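Local coordinates for glycerol dehydrogenase (Bacillus coagulans, PDB 6CSJ), which is a polyol dehydrogenase that probably oxidises glycerol to dihydroxyacetone with NAD and, as this double mutant, has acquired D-lactate dehydrogenase activity, at residues K101-Y106 against L141-P147; I293-S298 against Y362-W366; A32-A36 against L76-S80. The protein carries 2 engineered substitutions. The contacts are given in a common frame with arbitrary orientation. Numbering follows the deposited sequence.

Contacts 1 and 3 belong to the N-terminal alpha/beta domain of an iron-containing alcohol dehydrogenase-type fold, built on a six-stranded parallel sheet, whereas contact 2 joins two helices of the all-helical C-terminal part. Along the chain contact 3 closes before contact 1 opens, and both precede contact 2. The centres of contacts 1 and 3 lie about 14 Å apart, and the two touch where helices 70-82 and 94-106 pack side by side: Tyr-106 CB is 3.7 Å from Cys-77 SG. Contact 2 sits across the chain's centre, its centre about 41 Å from that of contact 1 and 47 Å from that of contact 3; it belongs to the packing of the helical part alone.

Contact 1 (K101-Y106 against L141-P147); sequences KAVGYY and LMLPLNP
In the alpha/beta domain, the last turns of helix 94-106 are covered by the end of the antiparallel hairpin 127-131/137-142 and the loop leading from it into strand 149-153 of the parallel sheet. Residues 101-106 are regular helix, with Tyr-105 N hydrogen-bonded to Lys-101 O at 3.0 Å; 141-142 are extended, and 143-147 form an irregular loop that turns at Pro-144 (phi/psi -65/-29). Register is set by CA pairs Lys-101/Pro-147 at 6.5 Å and Tyr-105/Leu-143 at 7.0 Å. Tyr-105 (chi1 t) has the most surface buried: Tyr-105 CD1 lies 3.5 Å from Pro-144 CD and Tyr-105 CE2 4.3 Å from Leu-141 CD1. Lys-101 (chi1 m) presents its aliphatic part to the loop, Lys-101 CD lying 4.3 Å from Pro-147 CD, while NZ hydrogen-bonds to the carbonyls of Ser-125 and Leu-127. Leu-141 (t, p) extends the apolar seam to Ala-102 CB, 4.2 Å from Leu-141 CD2, and to the ring of Tyr-106, whose hydroxyl is hydrogen-bonded to Lys-70 NZ. All cross-segment contacts are van der Waals. Leu-143 (m, t) sits between Lys-101 and Tyr-105, one helical turn apart, and uses a methyl for each: Leu-143 CD2 lies 3.8 Å from Tyr-105 CB, and Lys-101 CB rests 3.5 Å from Leu-143 CD1.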
loop_
_atom_site.group_PDB
_atom_site.type_symbol
_atom_site.label_atom_id
_atom_site.label_comp_id
_atom_site.label_asym_id
_atom_site.label_seq_id
_atom_site.Cartn_x
_atom_site.Cartn_y
_atom_site.Cartn_z
ATOM N N LYS A 101 8.556 11.703 -2.651
ATOM C CA LYS A 101 9.452 11.238 -1.583
ATOM C C LYS A 101 10.910 11.264 -2.050
ATOM O O LYS A 101 11.795 11.720 -1.319
ATOM C CB LYS A 101 9.095 9.822 -1.123
ATOM C CG LYS A 101 7.716 9.629 -0.503
ATOM C CD LYS A 101 7.536 8.206 -0.008
ATOM C CE LYS A 101 6.131 7.687 -0.243
ATOM N NZ LYS A 101 6.004 6.237 0.113
ATOM N N ALA A 102 11.140 10.768 -3.266
ATOM C CA ALA A 102 12.462 10.811 -3.909
ATOM C C ALA A 102 12.999 12.248 -4.038
ATOM O O ALA A 102 14.155 12.515 -3.679
ATOM C CB ALA A 102 12.416 10.139 -5.280
ATOM N N VAL A 103 12.151 13.165 -4.515
ATOM C CA VAL A 103 12.526 14.586 -4.636
ATOM C C VAL A 103 12.910 15.180 -3.279
ATOM O O VAL A 103 13.885 15.922 -3.188
ATOM C CB VAL A 103 11.419 15.436 -5.322
ATOM C CG1 VAL A 103 11.679 16.931 -5.191
ATOM C CG2 VAL A 103 11.313 15.077 -6.798
ATOM N N GLY A 104 12.158 14.855 -2.233
ATOM C CA GLY A 104 12.475 15.348 -0.894
ATOM C C GLY A 104 13.786 14.810 -0.373
ATOM O O GLY A 104 14.536 15.525 0.295
ATOM N N TYR A 105 14.056 13.545 -0.682
ATOM C CA TYR A 105 15.325 12.894 -0.333
ATOM C C TYR A 105 16.522 13.550 -1.040
ATOM O O TYR A 105 17.472 13.976 -0.376
ATOM C CB TYR A 105 15.255 11.391 -0.657
ATOM C CG TYR A 105 16.574 10.666 -0.527
ATOM C CD1 TYR A 105 17.291 10.693 0.678
ATOM C CD2 TYR A 105 17.099 9.942 -1.596
ATOM C CE1 TYR A 105 18.508 10.044 0.797
ATOM C CE2 TYR A 105 18.320 9.295 -1.488
ATOM C CZ TYR A 105 19.022 9.351 -0.296
ATOM O OH TYR A 105 20.226 8.706 -0.179
ATOM N N TYR A 106 16.455 13.647 -2.365
ATOM C CA TYR A 106 17.558 14.237 -3.158
ATOM C C TYR A 106 17.812 15.732 -2.857
ATOM O O TYR A 106 18.962 16.119 -2.668
ATOM C CB TYR A 106 17.368 13.991 -4.676
ATOM C CG TYR A 106 17.529 12.527 -5.082
ATOM C CD1 TYR A 106 18.732 11.850 -4.886
ATOM C CD2 TYR A 106 16.477 11.821 -5.663
ATOM C CE1 TYR A 106 18.878 10.510 -5.246
ATOM C CE2 TYR A 106 16.611 10.481 -6.027
ATOM C CZ TYR A 106 17.815 9.833 -5.808
ATOM O OH TYR A 106 17.954 8.515 -6.168
ATOM N N LEU A 141 14.176 2.194 -3.954
ATOM C CA LEU A 141 14.929 3.259 -3.287
ATOM C C LEU A 141 14.464 3.354 -1.822
ATOM O O LEU A 141 13.366 3.822 -1.551
ATOM C CB LEU A 141 14.739 4.582 -4.023
ATOM C CG LEU A 141 15.424 5.838 -3.460
ATOM C CD1 LEU A 141 16.929 5.661 -3.334
ATOM C CD2 LEU A 141 15.075 7.083 -4.276
ATOM N N MET A 142 15.323 2.905 -0.904
ATOM C CA MET A 142 15.080 2.934 0.536
ATOM C C MET A 142 15.401 4.334 1.012
ATOM O O MET A 142 16.496 4.817 0.776
ATOM C CB MET A 142 15.978 1.946 1.306
ATOM C CG MET A 142 16.096 0.548 0.729
ATOM S SD MET A 142 14.571 -0.410 0.759
ATOM C CE MET A 142 15.153 -1.957 0.084
ATOM N N LEU A 143 14.458 4.980 1.693
ATOM C CA LEU A 143 14.652 6.345 2.154
ATOM C C LEU A 143 15.094 6.335 3.603
ATOM O O LEU A 143 14.732 5.422 4.331
ATOM C CB LEU A 143 13.367 7.142 1.979
ATOM C CG LEU A 143 12.859 7.138 0.544
ATOM C CD1 LEU A 143 11.486 7.768 0.486
ATOM C CD2 LEU A 143 13.837 7.872 -0.374
ATOM N N PRO A 144 15.892 7.334 4.025
ATOM C CA PRO A 144 16.291 7.414 5.440
ATOM C C PRO A 144 15.133 7.677 6.403
ATOM O O PRO A 144 15.199 7.275 7.568
ATOM C CB PRO A 144 17.257 8.615 5.473
ATOM C CG PRO A 144 17.639 8.865 4.070
ATOM C CD PRO A 144 16.512 8.397 3.208
ATOM N N LEU A 145 14.099 8.370 5.923
ATOM C CA LEU A 145 12.951 8.738 6.746
ATOM C C LEU A 145 11.629 8.441 6.034
ATOM O O LEU A 145 11.526 8.536 4.810
ATOM C CB LEU A 145 13.018 10.228 7.093
ATOM C CG LEU A 145 14.233 10.728 7.888
ATOM C CD1 LEU A 145 14.173 12.246 8.001
ATOM C CD2 LEU A 145 14.332 10.116 9.282
ATOM N N ASN A 146 10.615 8.082 6.820
ATOM C CA ASN A 146 9.247 8.056 6.331
ATOM C C ASN A 146 8.836 9.482 5.993
ATOM O O ASN A 146 9.318 10.414 6.621
ATOM C CB ASN A 146 8.290 7.496 7.382
ATOM C CG ASN A 146 8.545 6.035 7.709
ATOM O OD1 ASN A 146 9.490 5.710 8.416
ATOM N ND2 ASN A 146 7.688 5.156 7.213
ATOM N N PRO A 147 7.937 9.665 5.009
ATOM C CA PRO A 147 7.509 11.017 4.641
ATOM C C PRO A 147 7.066 11.816 5.854
ATOM O O PRO A 147 6.458 11.252 6.772
ATOM C CB PRO A 147 6.314 10.779 3.706
ATOM C CG PRO A 147 5.958 9.322 3.853
ATOM C CD PRO A 147 7.234 8.636 4.214
#

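Contact 2 (I293-S298 against Y362-W366); sequences IEEVVS and YKEKW
Val-297 CG1 forms the apolar centre of this helix-helix contact in the helical C-terminal part of the fold, where helix 290-303 meets the end of helix 345-365 and the chain terminus. Val-297 (chi1 t) points at the partner and places CG1 3.8 Å from Tyr-362 CB and 4.2 Å from Trp-366 CZ3, so that one methyl touches two aromatic residues. The nearest CA pair is Val-297/Tyr-362, 7.5 Å apart. Residues 293-298 are regular alpha-helix, as are 362-365; a hydrogen bond from Trp-366 N to Tyr-362 O (3.0 Å) spans four residues, and both aromatic side chains face helix 290-303. Both have chi1 in the m well (-76° for Tyr-362, -69° for Trp-366). On one flank, Ile-293 CG2 lies 4.5 Å from Tyr-362 CE2, at the margin of the apolar patch, and Ile-293 and Val-297 also pack on Leu-280 of helix 271-285, tying the pair to a third helix. On the other, the six-membered ring of Trp-366 reaches the backbone of 293-298 edge-on: Trp-366 CH2 is 3.7 Å from Glu-294 O and Trp-366 CZ3 is 3.8 Å from Ser-298 N. These two backbone atoms are already hydrogen-bonded to each other within the helix. The indole also touches Leu-301, a turn farther along helix 290-303. At the polar edge Glu-294 (m, t) carries its carboxylate to the hydroxyl end of Tyr-362, and Tyr-362 OH donates a weak hydrogen bond to Glu-294 OE2 at 2.8 Å.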
loop_
_atom_site.group_PDB
_atom_site.type_symbol
_atom_site.label_atom_id
_atom_site.label_comp_id
_atom_site.label_asym_id
_atom_site.label_seq_id
_atom_site.Cartn_x
_atom_site.Cartn_y
_atom_site.Cartn_z
ATOM N N ILE A 293 -9.243 -19.329 8.657
ATOM C CA ILE A 293 -9.379 -19.376 7.184
ATOM C C ILE A 293 -10.796 -18.994 6.738
ATOM O O ILE A 293 -10.974 -18.209 5.807
ATOM C CB ILE A 293 -8.982 -20.765 6.622
ATOM C CG1 ILE A 293 -7.472 -20.981 6.786
ATOM C CG2 ILE A 293 -9.373 -20.921 5.150
ATOM C CD1 ILE A 293 -7.048 -22.433 6.655
ATOM N N GLU A 294 -11.791 -19.559 7.403
ATOM C CA GLU A 294 -13.195 -19.271 7.086
ATOM C C GLU A 294 -13.531 -17.794 7.297
ATOM O O GLU A 294 -14.246 -17.220 6.478
ATOM C CB GLU A 294 -14.147 -20.159 7.896
ATOM C CG GLU A 294 -14.230 -21.580 7.375
ATOM C CD GLU A 294 -15.055 -22.519 8.241
ATOM O OE1 GLU A 294 -15.882 -22.044 9.048
ATOM O OE2 GLU A 294 -14.880 -23.744 8.093
ATOM N N GLU A 295 -13.019 -17.190 8.370
ATOM C CA GLU A 295 -13.240 -15.766 8.618
ATOM C C GLU A 295 -12.646 -14.890 7.491
ATOM O O GLU A 295 -13.292 -13.939 7.054
ATOM C CB GLU A 295 -12.687 -15.354 9.987
ATOM C CG GLU A 295 -12.886 -13.886 10.321
ATOM C CD GLU A 295 -12.572 -13.551 11.758
ATOM O OE1 GLU A 295 -13.485 -13.684 12.605
ATOM O OE2 GLU A 295 -11.427 -13.142 12.051
ATOM N N VAL A 296 -11.445 -15.231 7.014
ATOM C CA VAL A 296 -10.803 -14.505 5.912
ATOM C C VAL A 296 -11.538 -14.700 4.584
ATOM O O VAL A 296 -11.797 -13.728 3.868
ATOM C CB VAL A 296 -9.306 -14.903 5.753
ATOM C CG1 VAL A 296 -8.712 -14.357 4.457
ATOM C CG2 VAL A 296 -8.511 -14.392 6.950
ATOM N N VAL A 297 -11.860 -15.944 4.248
ATOM C CA VAL A 297 -12.521 -16.233 2.975
ATOM C C VAL A 297 -13.901 -15.571 2.948
ATOM O O VAL A 297 -14.300 -15.004 1.931
ATOM C CB VAL A 297 -12.645 -17.747 2.709
ATOM C CG1 VAL A 297 -13.455 -18.023 1.441
ATOM C CG2 VAL A 297 -11.256 -18.382 2.593
ATOM N N SER A 298 -14.605 -15.637 4.084
ATOM C CA SER A 298 -15.931 -15.040 4.236
ATOM C C SER A 298 -15.889 -13.518 4.045
ATOM O O SER A 298 -16.687 -12.953 3.286
ATOM C CB SER A 298 -16.515 -15.378 5.607
ATOM O OG SER A 298 -17.801 -14.799 5.780
ATOM N N TYR A 362 -15.140 -23.176 -0.602
ATOM C CA TYR A 362 -16.033 -22.286 0.164
ATOM C C TYR A 362 -16.985 -21.449 -0.704
ATOM O O TYR A 362 -18.120 -21.208 -0.303
ATOM C CB TYR A 362 -15.236 -21.411 1.147
ATOM C CG TYR A 362 -14.779 -22.186 2.369
ATOM C CD1 TYR A 362 -15.706 -22.686 3.284
ATOM C CD2 TYR A 362 -13.424 -22.415 2.613
ATOM C CE1 TYR A 362 -15.301 -23.400 4.405
ATOM C CE2 TYR A 362 -13.009 -23.125 3.738
ATOM C CZ TYR A 362 -13.943 -23.612 4.624
ATOM O OH TYR A 362 -13.542 -24.312 5.724
ATOM N N LYS A 363 -16.540 -21.027 -1.885
ATOM C CA LYS A 363 -17.444 -20.407 -2.872
ATOM C C LYS A 363 -18.630 -21.305 -3.238
ATOM O O LYS A 363 -19.760 -20.840 -3.313
ATOM C CB LYS A 363 -16.708 -20.015 -4.142
ATOM C CG LYS A 363 -16.043 -18.645 -4.037
ATOM C CD LYS A 363 -15.174 -18.352 -5.254
ATOM C CE LYS A 363 -15.904 -18.292 -6.574
ATOM N NZ LYS A 363 -14.888 -17.839 -7.554
ATOM N N GLU A 364 -18.362 -22.587 -3.458
ATOM C CA GLU A 364 -19.408 -23.543 -3.831
ATOM C C GLU A 364 -20.312 -23.858 -2.637
ATOM O O GLU A 364 -21.513 -23.969 -2.793
ATOM C CB GLU A 364 -18.786 -24.831 -4.398
ATOM C CG GLU A 364 -19.454 -25.400 -5.637
ATOM C CD GLU A 364 -18.463 -26.069 -6.597
ATOM O OE1 GLU A 364 -17.819 -27.069 -6.217
ATOM O OE2 GLU A 364 -18.326 -25.573 -7.731
ATOM N N LYS A 365 -19.726 -23.984 -1.451
ATOM C CA LYS A 365 -20.477 -24.309 -0.237
ATOM C C LYS A 365 -21.340 -23.157 0.304
ATOM O O LYS A 365 -22.336 -23.433 0.967
ATOM C CB LYS A 365 -19.526 -24.819 0.859
ATOM C CG LYS A 365 -20.213 -25.315 2.120
ATOM C CD LYS A 365 -19.273 -26.066 3.030
ATOM C CE LYS A 365 -19.999 -26.598 4.246
ATOM N NZ LYS A 365 -20.109 -25.565 5.311
ATOM N N TRP A 366 -20.984 -21.894 0.029
ATOM C CA TRP A 366 -21.706 -20.724 0.575
ATOM C C TRP A 366 -22.560 -19.933 -0.443
ATOM O O TRP A 366 -22.737 -20.309 -1.604
ATOM C CB TRP A 366 -20.706 -19.786 1.261
ATOM C CG TRP A 366 -20.105 -20.324 2.544
ATOM C CD1 TRP A 366 -20.626 -21.294 3.354
ATOM C CD2 TRP A 366 -18.898 -19.874 3.187
ATOM N NE1 TRP A 366 -19.819 -21.482 4.449
ATOM C CE2 TRP A 366 -18.756 -20.621 4.377
ATOM C CE3 TRP A 366 -17.928 -18.923 2.870
ATOM C CZ2 TRP A 366 -17.667 -20.465 5.248
ATOM C CZ3 TRP A 366 -16.836 -18.752 3.758
ATOM C CH2 TRP A 366 -16.720 -19.533 4.927
ATOM O OXT TRP A 366 -23.137 -18.906 -0.099
#

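Contact 3 (A32-A36 against L76-S80); sequences AFIIA and LCEMS
Strand 32-36 runs through the parallel sheet between 87-92 and 59-63, and helix 70-82 packs on one sheet face in the alternating strand-helix order of a Rossmann-like alpha/beta domain. The helix is the connection of a beta-alpha-beta crossover from edge strand 59-63 to 87-92, passing over 32-36, which lies between them. The axes of segments 32-36 and 76-80 approach to 10.0 Å, and their N-to-C directions differ by 151°, so helix and strand run roughly antiparallel. CA atoms are nearest at Phe-33/Ser-80 (6.2 Å) and Ile-35/Leu-76 (8.4 Å), the closer pair lying toward the start of the strand. Extended geometry turns Phe-33 and Ile-35 toward the helix, while Ile-34 faces the other side of the sheet. Phe-33 (chi1 t, chi2 77°) has the most surface buried. Ser-80 CB stands 3.9 Å from the centroid of its ring, 11° off the normal, a CH-pi contact over the face; Ser-80 N lies over the ring too, 3.9 Å from Phe-33 CE1, but is already hydrogen-bonded to Leu-76 O at 2.9 Å. Phe-33 CZ meets Leu-76 CD2 at 3.9 Å and Met-79 CB at 4.0 Å. Leu-76 (m, t) also reaches Ile-35, its CD1 4.2 Å from Ile-35 CG2, and packs on Thr-99 and Val-103 of helix 94-106. The chemistry is thus dispersion and CH-pi packing: the helix is held on the sheet here by shape and burial, with backbone hydrogen bonds of the strand directed to neighbouring strands.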
loop_
_atom_site.group_PDB
_atom_site.type_symbol
_atom_site.label_atom_id
_atom_site.label_comp_id
_atom_site.label_asym_id
_atom_site.label_seq_id
_atom_site.Cartn_x
_atom_site.Cartn_y
_atom_site.Cartn_z
ATOM N N ALA A 32 6.152 25.777 -1.166
ATOM C CA ALA A 32 5.811 24.398 -1.503
ATOM C C ALA A 32 5.943 24.122 -2.997
ATOM O O ALA A 32 5.612 24.964 -3.831
ATOM C CB ALA A 32 4.400 24.078 -1.046
ATOM N N PHE A 33 6.441 22.928 -3.318
ATOM C CA PHE A 33 6.518 22.427 -4.682
ATOM C C PHE A 33 5.538 21.245 -4.767
ATOM O O PHE A 33 5.781 20.194 -4.183
ATOM C CB PHE A 33 7.964 22.005 -4.983
ATOM C CG PHE A 33 8.191 21.537 -6.392
ATOM C CD1 PHE A 33 8.291 22.449 -7.430
ATOM C CD2 PHE A 33 8.343 20.180 -6.678
ATOM C CE1 PHE A 33 8.517 22.022 -8.736
ATOM C CE2 PHE A 33 8.570 19.748 -7.979
ATOM C CZ PHE A 33 8.652 20.666 -9.009
ATOM N N ILE A 34 4.440 21.432 -5.494
ATOM C CA ILE A 34 3.301 20.525 -5.448
ATOM C C ILE A 34 3.204 19.721 -6.748
ATOM O O ILE A 34 2.821 20.256 -7.787
ATOM C CB ILE A 34 1.996 21.312 -5.140
ATOM C CG1 ILE A 34 2.127 22.024 -3.782
ATOM C CG2 ILE A 34 0.786 20.386 -5.159
ATOM C CD1 ILE A 34 0.971 22.906 -3.394
ATOM N N ILE A 35 3.548 18.435 -6.668
ATOM C CA ILE A 35 3.620 17.548 -7.824
ATOM C C ILE A 35 2.291 16.810 -7.988
ATOM O O ILE A 35 1.782 16.236 -7.038
ATOM C CB ILE A 35 4.766 16.521 -7.657
ATOM C CG1 ILE A 35 6.105 17.232 -7.450
ATOM C CG2 ILE A 35 4.869 15.600 -8.865
ATOM C CD1 ILE A 35 7.199 16.324 -6.911
ATOM N N ALA A 36 1.757 16.818 -9.208
ATOM C CA ALA A 36 0.534 16.096 -9.548
ATOM C C ALA A 36 0.450 15.860 -11.057
ATOM O O ALA A 36 0.897 16.704 -11.844
ATOM C CB ALA A 36 -0.683 16.864 -9.072
ATOM N N LEU A 76 12.285 17.235 -11.875
ATOM C CA LEU A 76 11.504 17.873 -10.805
ATOM C C LEU A 76 12.370 18.416 -9.665
ATOM O O LEU A 76 12.053 19.472 -9.110
ATOM C CB LEU A 76 10.441 16.911 -10.261
ATOM C CG LEU A 76 9.357 16.512 -11.269
ATOM C CD1 LEU A 76 8.602 15.290 -10.799
ATOM C CD2 LEU A 76 8.396 17.657 -11.541
ATOM N N CYS A 77 13.447 17.708 -9.316
ATOM C CA CYS A 77 14.449 18.240 -8.365
ATOM C C CYS A 77 15.028 19.585 -8.822
ATOM O O CYS A 77 15.164 20.506 -8.008
ATOM C CB CYS A 77 15.614 17.266 -8.167
ATOM S SG CYS A 77 15.234 15.824 -7.155
ATOM N N GLU A 78 15.371 19.682 -10.116
ATOM C CA GLU A 78 15.937 20.913 -10.687
ATOM C C GLU A 78 14.909 22.038 -10.651
ATOM O O GLU A 78 15.198 23.115 -10.132
ATOM C CB GLU A 78 16.480 20.687 -12.113
ATOM C CG GLU A 78 17.813 19.928 -12.142
ATOM C CD GLU A 78 19.012 20.770 -11.693
ATOM O OE1 GLU A 78 19.049 21.994 -11.969
ATOM O OE2 GLU A 78 19.950 20.208 -11.071
ATOM N N MET A 79 13.699 21.772 -11.141
ATOM C CA MET A 79 12.602 22.744 -11.039
ATOM C C MET A 79 12.375 23.217 -9.607
ATOM O O MET A 79 12.201 24.412 -9.375
ATOM C CB MET A 79 11.298 22.158 -11.579
ATOM C CG MET A 79 11.267 21.958 -13.074
ATOM S SD MET A 79 9.803 21.047 -13.568
ATOM C CE MET A 79 8.520 22.161 -13.030
ATOM N N SER A 80 12.384 22.274 -8.664
ATOM C CA SER A 80 12.214 22.574 -7.234
ATOM C C SER A 80 13.322 23.483 -6.671
ATOM O O SER A 80 13.014 24.432 -5.952
ATOM C CB SER A 80 12.125 21.281 -6.410
ATOM O OG SER A 80 12.047 21.563 -5.028
#